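Local coordinates for uncharacterized HDOD domain protein (Geobacter sulfurreducens, PDB 3HC1) that is of unknown function but binds two iron ions in an HD-type metal site and is probably a metal-dependent phosphohydrolase, at residues 17-29 and 155-167. Residues are numbered along the deposited sequence; the frame is centred on the assembly and turned at random.
Sequences REFMSGVDELPTV and GEVFINFFRGKEF
The last turns of helix 9-21 lie at 35° to helix 154-162, the axes of the two short segments 11.9 Å apart at closest approach, and the chain leaving the first helix then passes along the second, the backbone of Val23 level with that of Phe162 and that of Pro27 with that of Phe158. Arg163, between helices 154-162 and 164-177, lays its guanidinium flat over one face of the Phe19 ring, the planes 9° apart and Arg163 CZ 4.3 Å from the centroid, a cation-pi stack. Bends at chi2 and chi3 fold the arginine back over the ring and bring Arg163 NH1 to Phe19 O, 2.6 Å away in a weak, strongly bent hydrogen bond. Arg163 NE forms a salt bridge with Glu166 OE1 (3.3 Å), its hydrogen bond weak, which helps fix the group's rotation and probably offsets its charge. Phe158, flat and apolar, fills the middle: selenomethionine Met20 brings CG to its CZ and holds SE above a face, 5.2 Å from the centroid, while Val23 CG2 and Leu26 CD2 press on its outer end. Rigid Pro27 serves two rings, CD meeting the edge of Phe158 and lying over the centre of Phe162 in a CH-pi contact. The contact thus packs the N-terminal helix and its loop onto the helix following the HD motif (His152, Asp153); helix 193-203 borders it through Val196 and Ala199, with Ile159 near iron ligand His193.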
loop_
_atom_site.group_PDB
_atom_site.type_symbol
_atom_site.label_atom_id
_atom_site.label_comp_id
_atom_site.label_asym_id
_atom_site.label_seq_id
_atom_site.Cartn_x
_atom_site.Cartn_y
_atom_site.Cartn_z
ATOM N N ARG A 17 8.211 19.251 -0.587
ATOM C CA ARG A 17 7.322 20.198 0.159
ATOM C C ARG A 17 6.914 21.382 -0.693
ATOM O O ARG A 17 5.743 21.722 -0.741
ATOM C CB ARG A 17 7.883 20.635 1.493
ATOM C CG ARG A 17 7.899 19.485 2.481
ATOM C CD ARG A 17 8.437 19.960 3.818
ATOM N NE ARG A 17 9.724 20.638 3.659
ATOM C CZ ARG A 17 10.934 20.097 3.802
ATOM N NH1 ARG A 17 11.112 18.820 4.122
ATOM N NH2 ARG A 17 11.997 20.863 3.620
ATOM N N GLU A 18 7.836 21.925 -1.480
ATOM C CA GLU A 18 7.462 23.035 -2.398
ATOM C C GLU A 18 6.448 22.595 -3.450
ATOM O O GLU A 18 5.517 23.342 -3.804
ATOM C CB GLU A 18 8.695 23.584 -3.119
ATOM C CG GLU A 18 9.849 24.012 -2.195
ATOM C CD GLU A 18 9.605 25.345 -1.459
ATOM O OE1 GLU A 18 8.527 25.964 -1.643
ATOM O OE2 GLU A 18 10.509 25.764 -0.696
ATOM N N PHE A 19 6.603 21.374 -3.948
ATOM C CA PHE A 19 5.626 20.799 -4.893
ATOM C C PHE A 19 4.204 20.744 -4.264
ATOM O O PHE A 19 3.208 20.879 -4.962
ATOM C CB PHE A 19 6.074 19.367 -5.278
ATOM C CG PHE A 19 5.498 18.844 -6.570
ATOM C CD1 PHE A 19 6.002 19.275 -7.801
ATOM C CD2 PHE A 19 4.530 17.865 -6.567
ATOM C CE1 PHE A 19 5.519 18.755 -9.017
ATOM C CE2 PHE A 19 4.042 17.343 -7.777
ATOM C CZ PHE A 19 4.546 17.799 -9.001
HETATM N N MSE A 20 4.107 20.495 -2.964
HETATM C CA MSE A 20 2.773 20.496 -2.338
HETATM C C MSE A 20 2.227 21.934 -2.012
HETATM O O MSE A 20 1.033 22.187 -2.128
HETATM C CB MSE A 20 2.803 19.653 -1.104
HETATM C CG MSE A 20 2.839 18.224 -1.434
HETATM SE SE MSE A 20 3.326 17.265 0.142
HETATM C CE MSE A 20 2.135 17.672 1.321
ATOM N N SER A 21 3.110 22.834 -1.593
ATOM C CA SER A 21 2.823 24.303 -1.451
ATOM C C SER A 21 1.900 24.916 -2.480
ATOM O O SER A 21 1.038 25.721 -2.148
ATOM C CB SER A 21 4.115 25.118 -1.567
ATOM O OG SER A 21 5.046 24.816 -0.541
ATOM N N GLY A 22 2.109 24.581 -3.743
ATOM C CA GLY A 22 1.354 25.184 -4.821
ATOM C C GLY A 22 -0.038 24.622 -4.963
ATOM O O GLY A 22 -0.823 25.116 -5.779
ATOM N N VAL A 23 -0.356 23.577 -4.208
ATOM C CA VAL A 23 -1.713 23.037 -4.195
ATOM C C VAL A 23 -2.425 23.769 -3.062
ATOM O O VAL A 23 -1.931 23.828 -1.931
ATOM C CB VAL A 23 -1.740 21.499 -3.957
ATOM C CG1 VAL A 23 -3.178 20.957 -3.841
ATOM C CG2 VAL A 23 -0.965 20.800 -5.041
ATOM N N ASP A 24 -3.595 24.307 -3.381
ATOM C CA ASP A 24 -4.388 25.042 -2.423
ATOM C C ASP A 24 -5.063 24.068 -1.457
ATOM O O ASP A 24 -4.722 24.071 -0.298
ATOM C CB ASP A 24 -5.368 25.983 -3.133
ATOM C CG ASP A 24 -5.993 26.998 -2.189
ATOM O OD1 ASP A 24 -5.297 27.517 -1.296
ATOM O OD2 ASP A 24 -7.192 27.254 -2.330
ATOM N N GLU A 25 -5.978 23.221 -1.926
ATOM C CA GLU A 25 -6.623 22.225 -1.041
ATOM C C GLU A 25 -6.040 20.796 -1.165
ATOM O O GLU A 25 -6.299 20.092 -2.137
ATOM C CB GLU A 25 -8.137 22.197 -1.260
ATOM C CG GLU A 25 -8.887 23.429 -0.759
ATOM C CD GLU A 25 -8.515 23.847 0.652
ATOM O OE1 GLU A 25 -8.722 23.060 1.605
ATOM O OE2 GLU A 25 -8.021 24.971 0.794
ATOM N N LEU A 26 -5.350 20.351 -0.119
ATOM C CA LEU A 26 -4.596 19.107 -0.130
ATOM C C LEU A 26 -5.517 17.979 0.242
ATOM O O LEU A 26 -6.378 18.178 1.088
ATOM C CB LEU A 26 -3.520 19.163 0.940
ATOM C CG LEU A 26 -2.394 20.147 0.726
ATOM C CD1 LEU A 26 -1.538 20.145 1.995
ATOM C CD2 LEU A 26 -1.597 19.710 -0.442
ATOM N N PRO A 27 -5.268 16.765 -0.290
ATOM C CA PRO A 27 -6.136 15.682 0.146
ATOM C C PRO A 27 -6.039 15.394 1.647
ATOM O O PRO A 27 -4.985 15.616 2.292
ATOM C CB PRO A 27 -5.647 14.487 -0.673
ATOM C CG PRO A 27 -4.223 14.777 -0.962
ATOM C CD PRO A 27 -4.129 16.277 -1.077
ATOM N N THR A 28 -7.128 14.864 2.176
ATOM C CA THR A 28 -7.224 14.469 3.574
ATOM C C THR A 28 -7.566 12.979 3.657
ATOM O O THR A 28 -8.069 12.407 2.691
ATOM C CB THR A 28 -8.314 15.281 4.295
ATOM O OG1 THR A 28 -8.306 14.953 5.685
ATOM C CG2 THR A 28 -9.696 14.998 3.705
ATOM N N VAL A 29 -7.288 12.369 4.807
ATOM C CA VAL A 29 -7.784 11.028 5.118
ATOM C C VAL A 29 -8.712 11.127 6.345
ATOM O O VAL A 29 -8.427 11.902 7.278
ATOM C CB VAL A 29 -6.611 10.034 5.380
ATOM C CG1 VAL A 29 -5.896 9.700 4.066
ATOM C CG2 VAL A 29 -5.614 10.601 6.376
ATOM N N GLY A 155 1.705 9.150 -2.610
ATOM C CA GLY A 155 2.270 10.268 -3.360
ATOM C C GLY A 155 1.893 10.365 -4.830
ATOM O O GLY A 155 1.804 11.483 -5.345
ATOM N N GLU A 156 1.731 9.223 -5.497
ATOM C CA GLU A 156 1.277 9.174 -6.911
ATOM C C GLU A 156 -0.177 9.554 -6.975
ATOM O O GLU A 156 -0.605 10.177 -7.938
ATOM C CB GLU A 156 1.413 7.784 -7.559
ATOM C CG GLU A 156 2.766 7.244 -7.727
ATOM C CD GLU A 156 3.549 7.903 -8.858
ATOM O OE1 GLU A 156 3.632 9.134 -8.864
ATOM O OE2 GLU A 156 4.077 7.175 -9.720
ATOM N N VAL A 157 -0.941 9.199 -5.944
ATOM C CA VAL A 157 -2.307 9.613 -5.852
ATOM C C VAL A 157 -2.357 11.117 -5.777
ATOM O O VAL A 157 -3.112 11.760 -6.486
ATOM C CB VAL A 157 -3.064 8.988 -4.642
ATOM C CG1 VAL A 157 -4.451 9.625 -4.505
ATOM C CG2 VAL A 157 -3.208 7.497 -4.869
ATOM N N PHE A 158 -1.503 11.691 -4.946
ATOM C CA PHE A 158 -1.443 13.134 -4.846
ATOM C C PHE A 158 -1.073 13.811 -6.142
ATOM O O PHE A 158 -1.721 14.767 -6.532
ATOM C CB PHE A 158 -0.432 13.555 -3.775
ATOM C CG PHE A 158 -0.245 15.025 -3.709
ATOM C CD1 PHE A 158 -1.146 15.795 -3.009
ATOM C CD2 PHE A 158 0.785 15.647 -4.402
ATOM C CE1 PHE A 158 -0.990 17.162 -2.961
ATOM C CE2 PHE A 158 0.924 17.008 -4.348
ATOM C CZ PHE A 158 0.033 17.753 -3.638
ATOM N N ILE A 159 0.013 13.369 -6.786
ATOM C CA ILE A 159 0.468 14.031 -7.985
ATOM C C ILE A 159 -0.606 13.885 -9.094
ATOM O O ILE A 159 -0.848 14.844 -9.847
ATOM C CB ILE A 159 1.807 13.476 -8.471
ATOM C CG1 ILE A 159 2.894 13.683 -7.401
ATOM C CG2 ILE A 159 2.252 14.079 -9.798
ATOM C CD1 ILE A 159 4.175 13.002 -7.774
ATOM N N ASN A 160 -1.187 12.678 -9.188
ATOM C CA ASN A 160 -2.183 12.331 -10.234
ATOM C C ASN A 160 -3.421 13.223 -10.123
ATOM O O ASN A 160 -3.898 13.757 -11.118
ATOM C CB ASN A 160 -2.576 10.844 -10.164
ATOM C CG ASN A 160 -3.490 10.418 -11.332
ATOM O OD1 ASN A 160 -3.272 10.793 -12.505
ATOM N ND2 ASN A 160 -4.500 9.647 -11.017
ATOM N N PHE A 161 -3.909 13.412 -8.905
ATOM C CA PHE A 161 -5.179 14.116 -8.682
ATOM C C PHE A 161 -4.962 15.624 -8.497
ATOM O O PHE A 161 -5.849 16.424 -8.807
ATOM C CB PHE A 161 -5.928 13.585 -7.463
ATOM C CG PHE A 161 -6.625 12.260 -7.650
ATOM C CD1 PHE A 161 -6.911 11.729 -8.925
ATOM C CD2 PHE A 161 -7.064 11.568 -6.517
ATOM C CE1 PHE A 161 -7.578 10.558 -9.057
ATOM C CE2 PHE A 161 -7.755 10.368 -6.649
ATOM C CZ PHE A 161 -8.010 9.869 -7.926
ATOM N N PHE A 162 -3.794 16.007 -7.967
ATOM C CA PHE A 162 -3.606 17.380 -7.516
ATOM C C PHE A 162 -2.618 18.170 -8.301
ATOM O O PHE A 162 -2.629 19.385 -8.209
ATOM C CB PHE A 162 -3.294 17.425 -6.019
ATOM C CG PHE A 162 -4.431 16.966 -5.189
ATOM C CD1 PHE A 162 -5.394 17.875 -4.761
ATOM C CD2 PHE A 162 -4.600 15.637 -4.919
ATOM C CE1 PHE A 162 -6.484 17.449 -4.020
ATOM C CE2 PHE A 162 -5.699 15.189 -4.183
ATOM C CZ PHE A 162 -6.641 16.107 -3.730
ATOM N N ARG A 163 -1.749 17.502 -9.026
ATOM C CA ARG A 163 -0.829 18.135 -9.951
ATOM C C ARG A 163 -0.920 17.391 -11.287
ATOM O O ARG A 163 0.087 17.101 -11.895
ATOM C CB ARG A 163 0.624 18.099 -9.421
ATOM C CG ARG A 163 0.846 18.811 -8.095
ATOM C CD ARG A 163 0.550 20.272 -8.169
ATOM N NE ARG A 163 1.449 21.002 -9.036
ATOM C CZ ARG A 163 2.486 21.749 -8.641
ATOM N NH1 ARG A 163 2.807 21.884 -7.350
ATOM N NH2 ARG A 163 3.218 22.383 -9.561
ATOM N N GLY A 164 -2.139 17.091 -11.723
ATOM C CA GLY A 164 -2.350 16.252 -12.908
ATOM C C GLY A 164 -1.773 16.832 -14.180
ATOM O O GLY A 164 -1.104 16.131 -14.979
ATOM N N LYS A 165 -2.028 18.130 -14.352
ATOM C CA LYS A 165 -1.536 18.869 -15.522
ATOM C C LYS A 165 -0.056 18.553 -15.707
ATOM O O LYS A 165 0.363 18.204 -16.810
ATOM C CB LYS A 165 -1.833 20.374 -15.375
ATOM C CG LYS A 165 -1.653 21.221 -16.611
ATOM C CD LYS A 165 -2.347 22.606 -16.478
ATOM C CE LYS A 165 -2.219 23.261 -15.088
ATOM N NZ LYS A 165 -2.583 24.709 -15.153
ATOM N N GLU A 166 0.687 18.572 -14.597
ATOM C CA GLU A 166 2.107 18.265 -14.554
ATOM C C GLU A 166 2.397 16.773 -14.711
ATOM O O GLU A 166 3.271 16.396 -15.484
ATOM C CB GLU A 166 2.716 18.736 -13.214
ATOM C CG GLU A 166 2.760 20.280 -12.944
ATOM C CD GLU A 166 1.396 20.934 -12.608
ATOM O OE1 GLU A 166 0.494 20.280 -12.060
ATOM O OE2 GLU A 166 1.222 22.140 -12.890
ATOM N N PHE A 167 1.695 15.917 -13.953
ATOM C CA PHE A 167 1.854 14.440 -14.036
ATOM C C PHE A 167 1.627 13.942 -15.474
ATOM O O PHE A 167 2.195 12.926 -15.883
ATOM C CB PHE A 167 0.816 13.780 -13.135
ATOM C CG PHE A 167 1.103 12.322 -12.761
ATOM C CD1 PHE A 167 2.329 11.940 -12.220
ATOM C CD2 PHE A 167 0.082 11.388 -12.783
ATOM C CE1 PHE A 167 2.568 10.621 -11.792
ATOM C CE2 PHE A 167 0.285 10.075 -12.376
ATOM C CZ PHE A 167 1.537 9.674 -11.861
#